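Local coordinates for protein inositol-1-monophosphatase (Thermotoga maritima, PDB 2P3N) that removes phosphate from inositol 1-phosphate, fructose 1,6-bisphosphate and several other phosphate esters with the help of magnesium, working as a homotetramer, at residues F6-L18 and E44-F57. Sequence-based numbering, arbitrary orientation.
Sequences FSIKLLRKVGHLL and EAQRMIVDEIRKFF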
ATOM      1  N   PHE A   6     -15.380  -2.486 -15.603  1.00 28.76           N
ATOM      2  CA  PHE A   6     -15.547  -3.915 -15.359  1.00 27.26           C
ATOM      3  C   PHE A   6     -14.178  -4.577 -15.315  1.00 27.44           C
ATOM      4  O   PHE A   6     -13.895  -5.401 -14.455  1.00 26.81           O
ATOM      5  CB  PHE A   6     -16.375  -4.512 -16.505  1.00 30.07           C
ATOM      6  CG  PHE A   6     -16.311  -6.010 -16.604  1.00 23.99           C
ATOM      7  CD1 PHE A   6     -17.190  -6.811 -15.885  1.00 25.20           C
ATOM      8  CD2 PHE A   6     -15.374  -6.624 -17.433  1.00 24.73           C
ATOM      9  CE1 PHE A   6     -17.137  -8.212 -15.992  1.00 26.57           C
ATOM     10  CE2 PHE A   6     -15.307  -8.021 -17.550  1.00 23.31           C
ATOM     11  CZ  PHE A   6     -16.189  -8.817 -16.829  1.00 25.21           C
ATOM     12  N   SER A   7     -13.340  -4.198 -16.269  1.00 25.93           N
ATOM     13  CA  SER A   7     -11.998  -4.731 -16.400  1.00 24.80           C
ATOM     14  C   SER A   7     -11.115  -4.342 -15.225  1.00 26.12           C
ATOM     15  O   SER A   7     -10.374  -5.162 -14.689  1.00 30.98           O
ATOM     16  CB  SER A   7     -11.383  -4.220 -17.704  1.00 30.43           C
ATOM     17  OG  SER A   7     -12.174  -4.615 -18.816  1.00 32.03           O
ATOM     18  N   ILE A   8     -11.184  -3.076 -14.840  1.00 28.56           N
ATOM     19  CA  ILE A   8     -10.399  -2.580 -13.723  1.00 24.09           C
ATOM     20  C   ILE A   8     -10.761  -3.325 -12.446  1.00 26.14           C
ATOM     21  O   ILE A   8      -9.878  -3.848 -11.756  1.00 27.41           O
ATOM     22  CB  ILE A   8     -10.638  -1.080 -13.512  1.00 24.50           C
ATOM     23  CG1 ILE A   8     -10.077  -0.308 -14.711  1.00 27.65           C
ATOM     24  CG2 ILE A   8      -9.985  -0.614 -12.215  1.00 23.43           C
ATOM     25  CD1 ILE A   8     -10.483   1.157 -14.754  1.00 22.21           C
ATOM     26  N   LYS A   9     -12.052  -3.387 -12.136  1.00 19.47           N
ATOM     27  CA  LYS A   9     -12.495  -4.060 -10.928  1.00 21.10           C
ATOM     28  C   LYS A   9     -12.241  -5.559 -10.929  1.00 23.65           C
ATOM     29  O   LYS A   9     -12.019  -6.150  -9.882  1.00 27.23           O
ATOM     30  CB  LYS A   9     -13.975  -3.778 -10.707  1.00 20.09           C
ATOM     31  CG  LYS A   9     -14.240  -2.295 -10.633  1.00 23.84           C
ATOM     32  CD  LYS A   9     -15.661  -1.969 -10.243  1.00 17.45           C
ATOM     33  CE  LYS A   9     -15.793  -0.475 -10.084  1.00 13.48           C
ATOM     34  NZ  LYS A   9     -17.198  -0.054  -9.914  1.00 22.51           N
ATOM     35  N   LEU A  10     -12.264  -6.166 -12.109  1.00 25.87           N
ATOM     36  CA  LEU A  10     -12.046  -7.603 -12.253  1.00 25.08           C
ATOM     37  C   LEU A  10     -10.590  -7.930 -11.998  1.00 24.72           C
ATOM     38  O   LEU A  10     -10.271  -8.836 -11.239  1.00 26.67           O
ATOM     39  CB  LEU A  10     -12.388  -8.059 -13.671  1.00 25.94           C
ATOM     40  CG  LEU A  10     -13.196  -9.325 -13.943  1.00 24.99           C
ATOM     41  CD1 LEU A  10     -12.910  -9.727 -15.382  1.00 21.96           C
ATOM     42  CD2 LEU A  10     -12.836 -10.458 -12.999  1.00 15.11           C
ATOM     43  N   LEU A  11      -9.696  -7.205 -12.654  1.00 25.03           N
ATOM     44  CA  LEU A  11      -8.283  -7.471 -12.463  1.00 27.92           C
ATOM     45  C   LEU A  11      -7.840  -7.114 -11.055  1.00 22.17           C
ATOM     46  O   LEU A  11      -6.921  -7.724 -10.523  1.00 20.39           O
ATOM     47  CB  LEU A  11      -7.439  -6.704 -13.485  1.00 23.77           C
ATOM     48  CG  LEU A  11      -7.636  -7.037 -14.969  1.00 26.22           C
ATOM     49  CD1 LEU A  11      -6.277  -7.071 -15.616  1.00 24.27           C
ATOM     50  CD2 LEU A  11      -8.350  -8.362 -15.158  1.00 22.79           C
ATOM     51  N   ARG A  12      -8.499  -6.126 -10.456  1.00 22.62           N
ATOM     52  CA  ARG A  12      -8.150  -5.720  -9.108  1.00 22.04           C
ATOM     53  C   ARG A  12      -8.571  -6.777  -8.109  1.00 23.69           C
ATOM     54  O   ARG A  12      -7.902  -6.982  -7.103  1.00 26.96           O
ATOM     55  CB  ARG A  12      -8.779  -4.369  -8.768  1.00 24.33           C
ATOM     56  CG  ARG A  12      -7.924  -3.189  -9.211  1.00 16.73           C
ATOM     57  CD  ARG A  12      -8.590  -1.849  -8.987  1.00 14.05           C
ATOM     58  NE  ARG A  12      -7.662  -0.764  -9.281  1.00 16.93           N
ATOM     59  CZ  ARG A  12      -7.956   0.530  -9.193  1.00 22.44           C
ATOM     60  NH1 ARG A  12      -9.167   0.923  -8.822  1.00 20.92           N
ATOM     61  NH2 ARG A  12      -7.028   1.441  -9.472  1.00 22.32           N
ATOM     62  N   LYS A  13      -9.663  -7.471  -8.405  1.00 24.69           N
ATOM     63  CA  LYS A  13     -10.168  -8.520  -7.526  1.00 26.20           C
ATOM     64  C   LYS A  13      -9.296  -9.776  -7.673  1.00 25.74           C
ATOM     65  O   LYS A  13      -8.824 -10.349  -6.688  1.00 23.28           O
ATOM     66  CB  LYS A  13     -11.619  -8.845  -7.890  1.00 26.30           C
ATOM     67  CG  LYS A  13     -12.324  -9.814  -6.950  1.00 28.54           C
ATOM     68  CD  LYS A  13     -13.562 -10.382  -7.635  1.00 38.13           C
ATOM     69  CE  LYS A  13     -14.420 -11.254  -6.708  1.00 45.35           C
ATOM     70  NZ  LYS A  13     -15.174 -10.469  -5.685  1.00 52.95           N
ATOM     71  N   VAL A  14      -9.080 -10.193  -8.913  1.00 20.75           N
ATOM     72  CA  VAL A  14      -8.262 -11.360  -9.181  1.00 19.95           C
ATOM     73  C   VAL A  14      -6.840 -11.132  -8.668  1.00 21.45           C
ATOM     74  O   VAL A  14      -6.178 -12.062  -8.195  1.00 27.84           O
ATOM     75  CB  VAL A  14      -8.232 -11.663 -10.692  1.00 19.85           C
ATOM     76  CG1 VAL A  14      -7.403 -12.903 -10.962  1.00 22.90           C
ATOM     77  CG2 VAL A  14      -9.652 -11.849 -11.208  1.00 19.24           C
ATOM     78  N   GLY A  15      -6.373  -9.893  -8.746  1.00 17.35           N
ATOM     79  CA  GLY A  15      -5.033  -9.587  -8.277  1.00 17.89           C
ATOM     80  C   GLY A  15      -4.791 -10.093  -6.873  1.00 20.34           C
ATOM     81  O   GLY A  15      -3.674 -10.497  -6.531  1.00 25.14           O
ATOM     82  N   HIS A  16      -5.840 -10.086  -6.052  1.00 23.95           N
ATOM     83  CA  HIS A  16      -5.731 -10.544  -4.669  1.00 22.09           C
ATOM     84  C   HIS A  16      -5.547 -12.052  -4.547  1.00 25.11           C
ATOM     85  O   HIS A  16      -4.905 -12.530  -3.611  1.00 29.76           O
ATOM     86  CB  HIS A  16      -6.960 -10.107  -3.881  1.00 22.03           C
ATOM     87  CG  HIS A  16      -7.038  -8.631  -3.677  1.00 29.67           C
ATOM     88  ND1 HIS A  16      -6.111  -7.934  -2.933  1.00 28.24           N
ATOM     89  CD2 HIS A  16      -7.916  -7.712  -4.145  1.00 32.05           C
ATOM     90  CE1 HIS A  16      -6.413  -6.649  -2.953  1.00 30.30           C
ATOM     91  NE2 HIS A  16      -7.505  -6.486  -3.682  1.00 31.46           N
ATOM     92  N   LEU A  17      -6.120 -12.802  -5.482  1.00 23.47           N
ATOM     93  CA  LEU A  17      -5.981 -14.244  -5.455  1.00 22.42           C
ATOM     94  C   LEU A  17      -4.531 -14.560  -5.745  1.00 26.12           C
ATOM     95  O   LEU A  17      -3.983 -15.510  -5.202  1.00 30.89           O
ATOM     96  CB  LEU A  17      -6.859 -14.892  -6.515  1.00 26.55           C
ATOM     97  CG  LEU A  17      -6.427 -16.315  -6.856  1.00 24.77           C
ATOM     98  CD1 LEU A  17      -6.757 -17.221  -5.697  1.00 22.98           C
ATOM     99  CD2 LEU A  17      -7.114 -16.775  -8.119  1.00 30.57           C
ATOM    100  N   LEU A  18      -3.913 -13.762  -6.612  1.00 27.54           N
ATOM    101  CA  LEU A  18      -2.518 -13.970  -6.976  1.00 23.37           C
ATOM    102  C   LEU A  18      -1.607 -13.657  -5.802  1.00 24.46           C
ATOM    103  O   LEU A  18      -0.559 -14.282  -5.643  1.00 25.44           O
ATOM    104  CB  LEU A  18      -2.117 -13.082  -8.164  1.00 25.74           C
ATOM    105  CG  LEU A  18      -2.730 -13.375  -9.538  1.00 20.10           C
ATOM    106  CD1 LEU A  18      -2.137 -12.440 -10.555  1.00 15.69           C
ATOM    107  CD2 LEU A  18      -2.457 -14.803  -9.932  1.00 21.37           C
ATOM    108  N   GLU A  44      -6.049 -20.801 -12.564  1.00 26.14           N
ATOM    109  CA  GLU A  44      -7.103 -20.439 -11.642  1.00 26.48           C
ATOM    110  C   GLU A  44      -7.452 -18.968 -11.845  1.00 27.71           C
ATOM    111  O   GLU A  44      -8.619 -18.585 -11.798  1.00 29.19           O
ATOM    112  CB  GLU A  44      -6.618 -20.717 -10.221  1.00 32.05           C
ATOM    113  CG  GLU A  44      -7.540 -20.273  -9.120  1.00 39.45           C
ATOM    114  CD  GLU A  44      -7.101 -20.809  -7.774  1.00 41.09           C
ATOM    115  OE1 GLU A  44      -5.880 -20.967  -7.560  1.00 42.35           O
ATOM    116  OE2 GLU A  44      -7.979 -21.066  -6.929  1.00 46.35           O
ATOM    117  N   ALA A  45      -6.431 -18.153 -12.092  1.00 24.37           N
ATOM    118  CA  ALA A  45      -6.619 -16.730 -12.308  1.00 24.37           C
ATOM    119  C   ALA A  45      -7.347 -16.518 -13.621  1.00 26.25           C
ATOM    120  O   ALA A  45      -8.209 -15.644 -13.735  1.00 27.98           O
ATOM    121  CB  ALA A  45      -5.275 -16.025 -12.341  1.00 20.41           C
ATOM    122  N   GLN A  46      -7.001 -17.333 -14.611  1.00 26.66           N
ATOM    123  CA  GLN A  46      -7.622 -17.235 -15.918  1.00 25.53           C
ATOM    124  C   GLN A  46      -9.073 -17.669 -15.875  1.00 30.48           C
ATOM    125  O   GLN A  46      -9.914 -17.100 -16.578  1.00 27.40           O
ATOM    126  CB  GLN A  46      -6.883 -18.099 -16.922  1.00 29.88           C
ATOM    127  CG  GLN A  46      -7.285 -17.789 -18.349  1.00 35.64           C
ATOM    128  CD  GLN A  46      -6.592 -18.677 -19.344  1.00 39.96           C
ATOM    129  OE1 GLN A  46      -7.120 -19.722 -19.725  1.00 39.54           O
ATOM    130  NE2 GLN A  46      -5.389 -18.278 -19.764  1.00 33.31           N
ATOM    131  N   ARG A  47      -9.365 -18.687 -15.062  1.00 33.41           N
ATOM    132  CA  ARG A  47     -10.738 -19.187 -14.937  1.00 34.43           C
ATOM    133  C   ARG A  47     -11.571 -18.090 -14.311  1.00 32.45           C
ATOM    134  O   ARG A  47     -12.656 -17.753 -14.794  1.00 33.22           O
ATOM    135  CB  ARG A  47     -10.818 -20.430 -14.041  1.00 39.86           C
ATOM    136  CG  ARG A  47     -10.131 -21.665 -14.587  1.00 54.48           C
ATOM    137  CD  ARG A  47     -10.529 -22.901 -13.783  1.00 65.87           C
ATOM    138  NE  ARG A  47      -9.651 -24.046 -14.031  1.00 74.44           N
ATOM    139  CZ  ARG A  47      -8.431 -24.180 -13.515  1.00 78.42           C
ATOM    140  NH1 ARG A  47      -7.938 -23.241 -12.718  1.00 78.66           N
ATOM    141  NH2 ARG A  47      -7.704 -25.257 -13.788  1.00 82.54           N
ATOM    142  N   MET A  48     -11.047 -17.537 -13.225  1.00 30.19           N
ATOM    143  CA  MET A  48     -11.733 -16.473 -12.523  1.00 30.92           C
ATOM    144  C   MET A  48     -12.125 -15.362 -13.506  1.00 32.43           C
ATOM    145  O   MET A  48     -13.278 -14.919 -13.528  1.00 29.17           O
ATOM    146  CB  MET A  48     -10.839 -15.933 -11.403  1.00 26.01           C
ATOM    147  CG  MET A  48     -11.582 -15.047 -10.419  1.00 37.85           C
ATOM    148  SD  MET A  48     -10.813 -14.899  -8.784  1.00 44.26           S
ATOM    149  CE  MET A  48     -11.719 -16.136  -7.836  1.00 77.20           C
ATOM    150  N   ILE A  49     -11.173 -14.945 -14.340  1.00 30.06           N
ATOM    151  CA  ILE A  49     -11.421 -13.883 -15.310  1.00 31.41           C
ATOM    152  C   ILE A  49     -12.382 -14.304 -16.430  1.00 30.40           C
ATOM    153  O   ILE A  49     -13.434 -13.691 -16.622  1.00 29.46           O
ATOM    154  CB  ILE A  49     -10.087 -13.384 -15.950  1.00 32.01           C
ATOM    155  CG1 ILE A  49      -9.164 -12.792 -14.879  1.00 30.05           C
ATOM    156  CG2 ILE A  49     -10.376 -12.328 -17.016  1.00 31.94           C
ATOM    157  CD1 ILE A  49      -7.759 -12.452 -15.394  1.00 30.96           C
ATOM    158  N   VAL A  50     -12.001 -15.350 -17.161  1.00 30.75           N
ATOM    159  CA  VAL A  50     -12.787 -15.874 -18.274  1.00 28.36           C
ATOM    160  C   VAL A  50     -14.242 -16.111 -17.928  1.00 29.29           C
ATOM    161  O   VAL A  50     -15.126 -15.901 -18.754  1.00 28.65           O
ATOM    162  CB  VAL A  50     -12.214 -17.201 -18.762  1.00 28.66           C
ATOM    163  CG1 VAL A  50     -13.225 -17.889 -19.676  1.00 29.16           C
ATOM    164  CG2 VAL A  50     -10.889 -16.958 -19.483  1.00 22.44           C
ATOM    165  N   ASP A  51     -14.478 -16.579 -16.711  1.00 29.96           N
ATOM    166  CA  ASP A  51     -15.827 -16.845 -16.244  1.00 30.28           C
ATOM    167  C   ASP A  51     -16.670 -15.586 -16.112  1.00 31.49           C
ATOM    168  O   ASP A  51     -17.866 -15.608 -16.412  1.00 34.55           O
ATOM    169  CB  ASP A  51     -15.778 -17.552 -14.897  1.00 33.59           C
ATOM    170  CG  ASP A  51     -15.463 -19.014 -15.026  1.00 39.53           C
ATOM    171  OD1 ASP A  51     -15.074 -19.431 -16.140  1.00 41.61           O
ATOM    172  OD2 ASP A  51     -15.603 -19.741 -14.017  1.00 39.67           O
ATOM    173  N   GLU A  52     -16.066 -14.496 -15.645  1.00 29.05           N
ATOM    174  CA  GLU A  52     -16.814 -13.249 -15.490  1.00 30.97           C
ATOM    175  C   GLU A  52     -17.111 -12.620 -16.838  1.00 31.21           C
ATOM    176  O   GLU A  52     -18.180 -12.026 -17.035  1.00 30.84           O
ATOM    177  CB  GLU A  52     -16.048 -12.253 -14.619  1.00 34.99           C
ATOM    178  CG  GLU A  52     -16.263 -12.446 -13.128  1.00 41.04           C
ATOM    179  CD  GLU A  52     -17.658 -12.064 -12.682  1.00 40.53           C
ATOM    180  OE1 GLU A  52     -17.948 -10.853 -12.565  1.00 33.33           O
ATOM    181  OE2 GLU A  52     -18.466 -12.987 -12.456  1.00 53.04           O
ATOM    182  N   ILE A  53     -16.162 -12.731 -17.758  1.00 25.13           N
ATOM    183  CA  ILE A  53     -16.364 -12.187 -19.079  1.00 24.95           C
ATOM    184  C   ILE A  53     -17.474 -13.004 -19.736  1.00 30.46           C
ATOM    185  O   ILE A  53     -18.466 -12.448 -20.211  1.00 29.69           O
ATOM    186  CB  ILE A  53     -15.079 -12.259 -19.905  1.00 25.84           C
ATOM    187  CG1 ILE A  53     -14.036 -11.305 -19.318  1.00 23.01           C
ATOM    188  CG2 ILE A  53     -15.370 -11.877 -21.331  1.00 30.36           C
ATOM    189  CD1 ILE A  53     -12.732 -11.284 -20.072  1.00 23.43           C
ATOM    190  N   ARG A  54     -17.317 -14.326 -19.728  1.00 33.25           N
ATOM    191  CA  ARG A  54     -18.313 -15.226 -20.317  1.00 38.00           C
ATOM    192  C   ARG A  54     -19.708 -14.964 -19.747  1.00 39.91           C
ATOM    193  O   ARG A  54     -20.728 -15.199 -20.405  1.00 41.32           O
ATOM    194  CB  ARG A  54     -17.927 -16.690 -20.064  1.00 35.92           C
ATOM    195  CG  ARG A  54     -16.728 -17.191 -20.873  1.00 38.44           C
ATOM    196  CD  ARG A  54     -17.148 -17.738 -22.238  1.00 41.34           C
ATOM    197  NE  ARG A  54     -16.023 -18.124 -23.096  1.00 43.58           N
ATOM    198  CZ  ARG A  54     -15.148 -19.091 -22.822  1.00 46.58           C
ATOM    199  NH1 ARG A  54     -15.245 -19.792 -21.701  1.00 48.83           N
ATOM    200  NH2 ARG A  54     -14.176 -19.359 -23.684  1.00 47.97           N
ATOM    201  N   LYS A  55     -19.743 -14.461 -18.521  1.00 40.15           N
ATOM    202  CA  LYS A  55     -20.996 -14.186 -17.846  1.00 39.33           C
ATOM    203  C   LYS A  55     -21.657 -12.893 -18.296  1.00 40.70           C
ATOM    204  O   LYS A  55     -22.863 -12.865 -18.540  1.00 41.90           O
ATOM    205  CB  LYS A  55     -20.756 -14.150 -16.342  1.00 34.53           C
ATOM    206  CG  LYS A  55     -21.949 -13.740 -15.522  1.00 38.11           C
ATOM    207  CD  LYS A  55     -21.601 -13.819 -14.047  1.00 43.09           C
ATOM    208  CE  LYS A  55     -22.752 -13.408 -13.152  1.00 44.78           C
ATOM    209  NZ  LYS A  55     -22.299 -13.386 -11.723  1.00 47.64           N
ATOM    210  N   PHE A  56     -20.869 -11.827 -18.411  1.00 40.40           N
ATOM    211  CA  PHE A  56     -21.412 -10.528 -18.808  1.00 39.35           C
ATOM    212  C   PHE A  56     -21.301 -10.223 -20.292  1.00 39.24           C
ATOM    213  O   PHE A  56     -21.941  -9.303 -20.799  1.00 37.81           O
ATOM    214  CB  PHE A  56     -20.750  -9.402 -18.005  1.00 31.72           C
ATOM    215  CG  PHE A  56     -21.114  -9.407 -16.553  1.00 31.65           C
ATOM    216  CD1 PHE A  56     -20.424 -10.212 -15.648  1.00 33.44           C
ATOM    217  CD2 PHE A  56     -22.196  -8.661 -16.095  1.00 31.50           C
ATOM    218  CE1 PHE A  56     -20.813 -10.275 -14.306  1.00 28.99           C
ATOM    219  CE2 PHE A  56     -22.592  -8.717 -14.756  1.00 29.80           C
ATOM    220  CZ  PHE A  56     -21.901  -9.524 -13.865  1.00 28.16           C
ATOM    221  N   PHE A  57     -20.491 -11.000 -20.993  1.00 43.62           N
ATOM    222  CA  PHE A  57     -20.313 -10.792 -22.424  1.00 46.33           C
ATOM    223  C   PHE A  57     -20.521 -12.132 -23.122  1.00 45.50           C
ATOM    224  O   PHE A  57     -19.678 -12.596 -23.896  1.00 46.31           O
ATOM    225  CB  PHE A  57     -18.918 -10.210 -22.664  1.00 48.17           C
ATOM    226  CG  PHE A  57     -18.700  -8.891 -21.965  1.00 49.01           C
ATOM    227  CD1 PHE A  57     -19.024  -7.692 -22.590  1.00 49.36           C
ATOM    228  CD2 PHE A  57     -18.231  -8.851 -20.660  1.00 48.68           C
ATOM    229  CE1 PHE A  57     -18.886  -6.475 -21.921  1.00 46.67           C
ATOM    230  CE2 PHE A  57     -18.093  -7.640 -19.988  1.00 46.25           C
ATOM    231  CZ  PHE A  57     -18.420  -6.455 -20.619  1.00 47.51           C
TER
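Phe-6 of helix 2-21 reaches over to the C-terminal end of helix 40-56, where its ring forms an aromatic cluster with Phe-56 and Phe-57. The Phe-57 ring is edge-to-face with it, the planes at 69°, and CE2 of Phe-57 stands over the centre of the Phe-6 face, 3.7 Å from Phe-6 CE2. With CG anti to the backbone N (chi1 164°), the Phe-6 ring is turned across to helix 40-56, which brings its edge to Ile-53 CG1 and the Glu-52 carbonyl, while Phe-56 approaches obliquely. With an alanine in place of Phe-6, the edge of Phe-57 would probably lose the face it points into, and a gap would be likely to open beside Ile-53. One turn on, Leu-10 sets CD1 against Ile-49 CG2 at 4.0 Å and lays CD2 on the aliphatic part of Glu-52. Val-14 divides its branches: CG1 meets the methyl of Ala-45, whereas CG2 lies 3.8 Å from both Met-48 CG and Ile-49 CG1. Beyond it, Leu-17 CD2 rests on Glu-44 CG at 3.7 Å, and Leu-18 CD2 touches Ala-45 CB. No hydrogen bond joins the segments; the near-antiparallel axes of 6-18 and 44-56 (157°) approach to 10.0 Å. Leu-11, Leu-18 and Ile-49 pack on Ile-96 of strand 95-102, Ile-53 on Ile-62 of strand 61-64; the pair forms the helical layer outside the larger sheet in the family's alpha-beta-alpha-beta-alpha fold, with Leu-18 close to the magnesium ligand Ile-81.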